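Local atomic coordinates of nucleoporin nup120 (PDB entry 4GQ2), a protein that serves as a structural component of the nuclear pore complex, whose nucleoporins can also dock transiently associated nuclear transport factors. Residues Asp174-Ile179 / Ile184-Phe189; Gly191-Ile196 / Asn248-Leu253; Ile210-Tyr215 / Asn236-Met241. One frame throughout, in Å; residues are numbered along the deposited sequence.

The three contacts lie close together in the beta-propeller domain, within two successive four-stranded antiparallel sheets that fit the pattern of propeller blades. Contact 1 is the hairpin of strands 173-178 and 183-188 that opens the first sheet. Contact 2, centred about 7 Å from it, joins the next strand of that sheet, 193-199, to strand 249-254 of the following one. Contact 3 is nested inside the chain loop that contact 2 closes: it draws together the two ends of the connection between strands 204-210 and 238-244, its centre about 6 Å from that of contact 2 and 11 Å from that of contact 1. Together they build one blade, pack it on the next and tie their connection.

Contact 1 of 3, residues Asp174-Ile179 / Ile184-Phe189; sequences DLMAAI and ICVSFF
Met176 and Ile184 meet on one face of an antiparallel beta hairpin, strands 174-178 and 184-188, at the start of a propeller sheet. From CB, Ile184 leaves on the face it shares with Met176, Ala178 and Val186. Its CG1, anti to the backbone N (chi1 -178°), passes 3.7 Å from Ala177 O, and CD1 then ends 3.4 Å from Met176 CE, the methyl that the bend at chi3 brings round, and near Ala178 N. Tyr130 of strand 126-133 also packs on this cluster. With an alanine here, Met176 CE would probably lose its cross-strand neighbour and be left freer to turn. The other face carries Cys185, whose SG rests 3.8 Å from Ile179 CG1. Two backbone bonds tie Ala177 to Cys185: Ala177 N to Cys185 O, 3.0 Å, and a nearly straight return from Cys185 N to Ala177 O, 3.1 Å, whose donor sits well above the carbonyl plane. Further along, Asp174 and Leu175 both face Ser187 in a classic beta bulge, where Asp174 N gives Ser187 O a 2.8 Å bond. Phe189, in cation-pi contact with Arg233, receives Asp174 OD1 at its ring edge, 3.7 Å from Phe189 CD1, the carboxylate turned 86° from the ring.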
# COMPACT_ATOMS: atom_id res chain seq x y z
N ASP A 174 23.14 -35.07 17.56
CA ASP A 174 23.75 -33.77 17.36
C ASP A 174 23.57 -33.24 15.93
O ASP A 174 23.08 -32.13 15.72
CB ASP A 174 25.23 -33.83 17.73
CG ASP A 174 25.84 -32.45 17.91
OD1 ASP A 174 25.29 -31.64 18.69
OD2 ASP A 174 26.89 -32.20 17.29
N LEU A 175 23.97 -34.03 14.94
CA LEU A 175 23.83 -33.64 13.55
C LEU A 175 23.13 -34.73 12.75
O LEU A 175 23.24 -35.91 13.09
CB LEU A 175 25.19 -33.30 12.93
CG LEU A 175 25.99 -32.12 13.51
CD1 LEU A 175 27.44 -32.17 13.04
CD2 LEU A 175 25.36 -30.78 13.14
N MET A 176 22.41 -34.32 11.71
CA MET A 176 21.69 -35.25 10.84
C MET A 176 22.10 -35.07 9.39
O MET A 176 22.52 -33.98 8.98
CB MET A 176 20.18 -35.04 10.92
CG MET A 176 19.59 -34.96 12.32
SD MET A 176 17.91 -34.28 12.27
CE MET A 176 16.97 -35.64 11.57
N ALA A 177 21.96 -36.14 8.61
CA ALA A 177 22.03 -36.06 7.16
C ALA A 177 21.15 -37.15 6.56
O ALA A 177 21.49 -38.34 6.63
CB ALA A 177 23.47 -36.17 6.66
N ALA A 178 20.02 -36.74 6.01
CA ALA A 178 19.13 -37.63 5.28
C ALA A 178 19.90 -38.32 4.16
O ALA A 178 20.62 -37.67 3.40
CB ALA A 178 17.95 -36.85 4.71
N ILE A 179 19.76 -39.64 4.07
CA ILE A 179 20.41 -40.41 3.01
C ILE A 179 19.41 -40.67 1.89
O ILE A 179 19.77 -40.71 0.71
CB ILE A 179 20.99 -41.74 3.56
CG1 ILE A 179 22.09 -41.47 4.60
CG2 ILE A 179 21.48 -42.65 2.44
CD1 ILE A 179 23.14 -40.46 4.18
N ILE A 184 18.56 -42.33 7.26
CA ILE A 184 19.17 -41.13 7.80
C ILE A 184 20.35 -41.47 8.71
O ILE A 184 20.34 -42.49 9.41
CB ILE A 184 18.14 -40.24 8.54
CG1 ILE A 184 18.79 -38.95 9.05
CG2 ILE A 184 17.47 -41.00 9.68
CD1 ILE A 184 17.89 -37.75 9.03
N CYS A 185 21.38 -40.63 8.68
CA CYS A 185 22.49 -40.74 9.62
C CYS A 185 22.40 -39.67 10.69
O CYS A 185 22.06 -38.52 10.41
CB CYS A 185 23.82 -40.61 8.89
SG CYS A 185 24.15 -41.95 7.74
N VAL A 186 22.71 -40.07 11.92
CA VAL A 186 22.68 -39.18 13.07
C VAL A 186 23.97 -39.36 13.86
O VAL A 186 24.30 -40.47 14.28
CB VAL A 186 21.46 -39.47 13.97
CG1 VAL A 186 21.44 -38.57 15.20
CG2 VAL A 186 20.16 -39.33 13.19
N SER A 187 24.71 -38.27 14.03
CA SER A 187 25.94 -38.30 14.82
C SER A 187 25.66 -37.81 16.23
O SER A 187 24.69 -37.07 16.47
CB SER A 187 27.03 -37.44 14.16
OG SER A 187 26.69 -36.07 14.18
N PHE A 188 26.52 -38.21 17.17
CA PHE A 188 26.29 -37.91 18.57
C PHE A 188 27.28 -36.91 19.14
O PHE A 188 28.42 -36.84 18.71
CB PHE A 188 26.27 -39.20 19.39
CG PHE A 188 25.23 -40.19 18.93
CD1 PHE A 188 23.89 -40.02 19.29
CD2 PHE A 188 25.59 -41.27 18.13
CE1 PHE A 188 22.93 -40.93 18.86
CE2 PHE A 188 24.63 -42.18 17.70
CZ PHE A 188 23.30 -42.01 18.07
N PHE A 189 26.81 -36.12 20.11
CA PHE A 189 27.57 -35.01 20.66
C PHE A 189 28.92 -35.42 21.24
O PHE A 189 29.92 -34.72 21.05
CB PHE A 189 26.75 -34.26 21.71
CG PHE A 189 27.47 -33.08 22.30
CD1 PHE A 189 27.37 -31.83 21.70
CD2 PHE A 189 28.26 -33.22 23.43
CE1 PHE A 189 28.04 -30.74 22.23
CE2 PHE A 189 28.94 -32.14 23.96
CZ PHE A 189 28.83 -30.90 23.36

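Contact 2 of 3, residues Gly191-Ile196 / Asn248-Leu253; sequences GGLTKI and NVLVML
Leu193 lays its CD2 methyl against two side chains of strand 249-253, 3.9 Å from Met252 SD and 4.2 Å from Leu250 CD2. Those two partners also touch each other, with Leu250 CD2 3.9 Å from Met252 SD, so a methyl, a second methyl and a sulfur form a closed triangle. Leu193 reaches it with CG anti to the backbone N (chi1 -179°), which carries the branch across a wide separation: its CA is 10.6 Å from that of Met252. The methionine meets it with the sulfur rather than the methyl, because the bend at chi3 (-63°) swings CE off to about 5.0 Å from Leu193 CD2. This is how neighbouring blades of a beta-propeller pack, sheet face against sheet face and through side chains, with no backbone pairing between these two strands. Leu193 also packs on Met241, a residue of the strand paired with 249-254. Ile210 extends the apolar layer, touching both Leu193 and Leu262, while Leu250 also packs on Ile179, just after strand 173-178. Nearer the far end of strand 193-196, Lys195 points to the same neighbouring sheet but makes a polar link instead, its NZ hydrogen-bonded to Asn267 OD1.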
# COMPACT_ATOMS: atom_id res chain seq x y z
N GLY A 191 30.53 -38.20 20.52
CA GLY A 191 31.20 -39.10 19.58
C GLY A 191 30.31 -40.24 19.12
O GLY A 191 29.42 -40.68 19.85
N GLY A 192 30.56 -40.72 17.90
CA GLY A 192 29.77 -41.81 17.33
C GLY A 192 28.81 -41.41 16.23
O GLY A 192 28.51 -40.23 16.03
N LEU A 193 28.31 -42.41 15.51
CA LEU A 193 27.48 -42.20 14.33
C LEU A 193 26.59 -43.42 14.05
O LEU A 193 27.09 -44.54 13.94
CB LEU A 193 28.36 -41.90 13.11
CG LEU A 193 27.70 -41.62 11.76
CD1 LEU A 193 27.21 -40.18 11.67
CD2 LEU A 193 28.68 -41.91 10.63
N THR A 194 25.29 -43.18 13.94
CA THR A 194 24.33 -44.24 13.65
C THR A 194 23.66 -44.05 12.30
O THR A 194 23.51 -42.93 11.81
CB THR A 194 23.25 -44.34 14.76
OG1 THR A 194 22.38 -45.45 14.48
CG2 THR A 194 22.42 -43.07 14.85
N LYS A 195 23.26 -45.16 11.68
CA LYS A 195 22.38 -45.10 10.52
C LYS A 195 21.04 -45.70 10.90
O LYS A 195 20.94 -46.91 11.15
CB LYS A 195 22.98 -45.82 9.31
CG LYS A 195 22.17 -45.64 8.03
CD LYS A 195 22.61 -46.58 6.92
CE LYS A 195 23.77 -46.01 6.13
NZ LYS A 195 24.24 -46.97 5.09
N ILE A 196 20.02 -44.85 10.99
CA ILE A 196 18.67 -45.30 11.26
C ILE A 196 17.98 -45.64 9.93
O ILE A 196 17.87 -44.79 9.06
CB ILE A 196 17.87 -44.23 12.04
CG1 ILE A 196 18.59 -43.92 13.36
CG2 ILE A 196 16.44 -44.69 12.28
CD1 ILE A 196 18.14 -42.63 14.03
N ASN A 248 27.29 -42.88 -3.36
CA ASN A 248 26.66 -43.25 -2.10
C ASN A 248 27.64 -42.99 -0.95
O ASN A 248 28.15 -43.91 -0.31
CB ASN A 248 26.18 -44.71 -2.14
CG ASN A 248 25.04 -44.98 -1.18
OD1 ASN A 248 24.42 -44.06 -0.64
ND2 ASN A 248 24.75 -46.26 -0.96
N VAL A 249 27.89 -41.70 -0.71
CA VAL A 249 29.04 -41.25 0.08
C VAL A 249 28.68 -40.19 1.12
O VAL A 249 27.86 -39.30 0.86
CB VAL A 249 30.15 -40.72 -0.86
CG1 VAL A 249 31.00 -39.65 -0.20
CG2 VAL A 249 31.00 -41.87 -1.37
N LEU A 250 29.30 -40.30 2.29
CA LEU A 250 29.17 -39.32 3.35
C LEU A 250 30.54 -38.67 3.56
O LEU A 250 31.55 -39.36 3.63
CB LEU A 250 28.72 -40.01 4.64
CG LEU A 250 27.86 -39.24 5.65
CD1 LEU A 250 26.46 -39.01 5.10
CD2 LEU A 250 27.80 -39.99 6.97
N VAL A 251 30.57 -37.34 3.60
CA VAL A 251 31.81 -36.61 3.91
C VAL A 251 31.70 -36.00 5.29
O VAL A 251 30.76 -35.24 5.57
CB VAL A 251 32.15 -35.53 2.86
CG1 VAL A 251 33.39 -34.75 3.27
CG2 VAL A 251 32.36 -36.16 1.49
N MET A 252 32.65 -36.34 6.16
CA MET A 252 32.62 -35.91 7.55
C MET A 252 33.91 -35.23 7.96
O MET A 252 34.99 -35.55 7.45
CB MET A 252 32.36 -37.11 8.47
CG MET A 252 31.26 -38.04 7.98
SD MET A 252 31.26 -39.66 8.79
CE MET A 252 32.84 -40.33 8.27
N LEU A 253 33.79 -34.27 8.87
CA LEU A 253 34.92 -33.65 9.53
C LEU A 253 34.86 -33.95 11.02
O LEU A 253 33.80 -33.84 11.65
CB LEU A 253 34.94 -32.14 9.28
CG LEU A 253 36.09 -31.33 9.87
CD1 LEU A 253 37.45 -31.90 9.49
CD2 LEU A 253 35.99 -29.89 9.44

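Contact 3 of 3, residues Ile210-Tyr215 / Asn236-Met241; sequences IDDSSY and NTIISM
Asp212 OD2 accepts a weak hydrogen bond from Asn236 ND2, 3.3 Å long with an N-H...O angle of 154°, the one hydrogen bond between the loop 210-215 and the segment 236-241. The two side chains run across each other, and their flat ends are almost perpendicular, with 89° between carboxylate and amide. Asp212 OD2 is also 3.6 Å from the backbone Asn236 O, which offers no proton; that approach would probably be mildly unfavourable and is offset by the ND2 bond, while the methyl Ile238 CD1 comes to 4.2 Å from Asp212 OD2. Asn236 CG sits between its own backbone N and carbonyl carbon (chi1 64°), which sets the amide over its own backbone, and chi2 then turns ND2 to Asp212 OD2. Its OD1 is taken by Ser234 OG, a neighbour along the chain that holds the other half of the amide.

The aspartate is carried by a loop joining two successive propeller sheets. Straight after it the backbone bends tightly: Ser214 N bonds Asp212 O at 2.7 Å, closing an inverse gamma turn centred on Ser213, and a second such turn follows at Ser214. Ser213 OG hydrogen-bonds Gln268 and Cys269, fastening the turn to strand 268-274. In the partner segment Ile238 packs on Met252, and the chain turns a corner at Ile239.

Ser234 OG could pair with either end of the amide, so the placing of ND2 rests on the carboxylate, which can only accept if ionised; as that bond is long, the preference is probably modest.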
# COMPACT_ATOMS: atom_id res chain seq x y z
N ILE A 210 28.04 -47.50 13.08
CA ILE A 210 29.13 -47.18 12.16
C ILE A 210 30.42 -46.94 12.95
O ILE A 210 30.44 -46.13 13.88
CB ILE A 210 28.78 -45.99 11.23
CG1 ILE A 210 27.66 -46.39 10.26
CG2 ILE A 210 30.01 -45.52 10.46
CD1 ILE A 210 27.06 -45.23 9.49
N ASP A 211 31.48 -47.63 12.55
CA ASP A 211 32.70 -47.75 13.35
C ASP A 211 33.79 -46.73 13.04
O ASP A 211 34.87 -46.78 13.63
CB ASP A 211 33.25 -49.18 13.23
CG ASP A 211 32.32 -50.22 13.84
OD1 ASP A 211 31.99 -50.08 15.04
OD2 ASP A 211 31.93 -51.17 13.13
N ASP A 212 33.50 -45.80 12.12
CA ASP A 212 34.47 -44.79 11.67
C ASP A 212 35.82 -45.43 11.34
O ASP A 212 36.87 -44.99 11.83
CB ASP A 212 34.64 -43.67 12.72
CG ASP A 212 33.50 -42.66 12.69
OD1 ASP A 212 32.64 -42.73 11.79
OD2 ASP A 212 33.47 -41.79 13.59
N SER A 213 35.79 -46.46 10.49
CA SER A 213 36.95 -47.31 10.22
C SER A 213 38.01 -46.67 9.32
O SER A 213 38.29 -47.16 8.22
CB SER A 213 36.49 -48.67 9.66
OG SER A 213 35.71 -48.50 8.49
N SER A 214 38.61 -45.59 9.81
CA SER A 214 39.70 -44.91 9.11
C SER A 214 41.03 -45.58 9.44
O SER A 214 41.78 -45.13 10.31
CB SER A 214 39.72 -43.42 9.49
OG SER A 214 39.78 -43.24 10.89
N TYR A 215 41.31 -46.68 8.73
CA TYR A 215 42.52 -47.49 8.92
C TYR A 215 43.80 -46.67 8.84
O TYR A 215 44.63 -46.70 9.75
CB TYR A 215 42.55 -48.63 7.90
CG TYR A 215 42.02 -49.97 8.39
CD1 TYR A 215 40.88 -50.05 9.19
CD2 TYR A 215 42.65 -51.16 8.02
CE1 TYR A 215 40.40 -51.27 9.63
CE2 TYR A 215 42.18 -52.39 8.46
CZ TYR A 215 41.05 -52.44 9.26
OH TYR A 215 40.58 -53.66 9.70
N ASN A 236 37.04 -38.56 17.35
CA ASN A 236 36.30 -38.92 16.14
C ASN A 236 34.87 -38.33 16.07
O ASN A 236 34.15 -38.56 15.09
CB ASN A 236 36.31 -40.45 15.93
CG ASN A 236 35.60 -41.21 17.03
OD1 ASN A 236 35.85 -40.99 18.22
ND2 ASN A 236 34.70 -42.11 16.64
N THR A 237 34.48 -37.59 17.11
CA THR A 237 33.19 -36.88 17.15
C THR A 237 32.98 -36.06 15.88
O THR A 237 33.84 -35.25 15.50
CB THR A 237 33.09 -35.93 18.35
OG1 THR A 237 33.47 -36.61 19.55
CG2 THR A 237 31.67 -35.39 18.51
N ILE A 238 31.85 -36.27 15.21
CA ILE A 238 31.53 -35.56 13.98
C ILE A 238 31.15 -34.12 14.31
O ILE A 238 30.25 -33.89 15.13
CB ILE A 238 30.40 -36.25 13.18
CG1 ILE A 238 30.65 -37.76 13.03
CG2 ILE A 238 30.19 -35.57 11.83
CD1 ILE A 238 31.84 -38.14 12.17
N ILE A 239 31.85 -33.17 13.70
CA ILE A 239 31.55 -31.75 13.91
C ILE A 239 30.95 -31.11 12.66
O ILE A 239 30.56 -29.94 12.69
CB ILE A 239 32.78 -30.96 14.39
CG1 ILE A 239 33.92 -31.05 13.37
CG2 ILE A 239 33.22 -31.46 15.76
CD1 ILE A 239 34.91 -29.90 13.46
N SER A 240 30.87 -31.88 11.57
CA SER A 240 30.28 -31.44 10.31
C SER A 240 30.21 -32.62 9.35
O SER A 240 31.21 -33.31 9.14
CB SER A 240 31.10 -30.30 9.69
OG SER A 240 30.31 -29.46 8.88
N MET A 241 29.04 -32.87 8.77
CA MET A 241 28.89 -33.94 7.78
C MET A 241 27.89 -33.61 6.67
O MET A 241 26.86 -32.98 6.92
CB MET A 241 28.55 -35.29 8.43
CG MET A 241 27.31 -35.31 9.30
SD MET A 241 26.79 -37.00 9.68
CE MET A 241 25.42 -36.71 10.79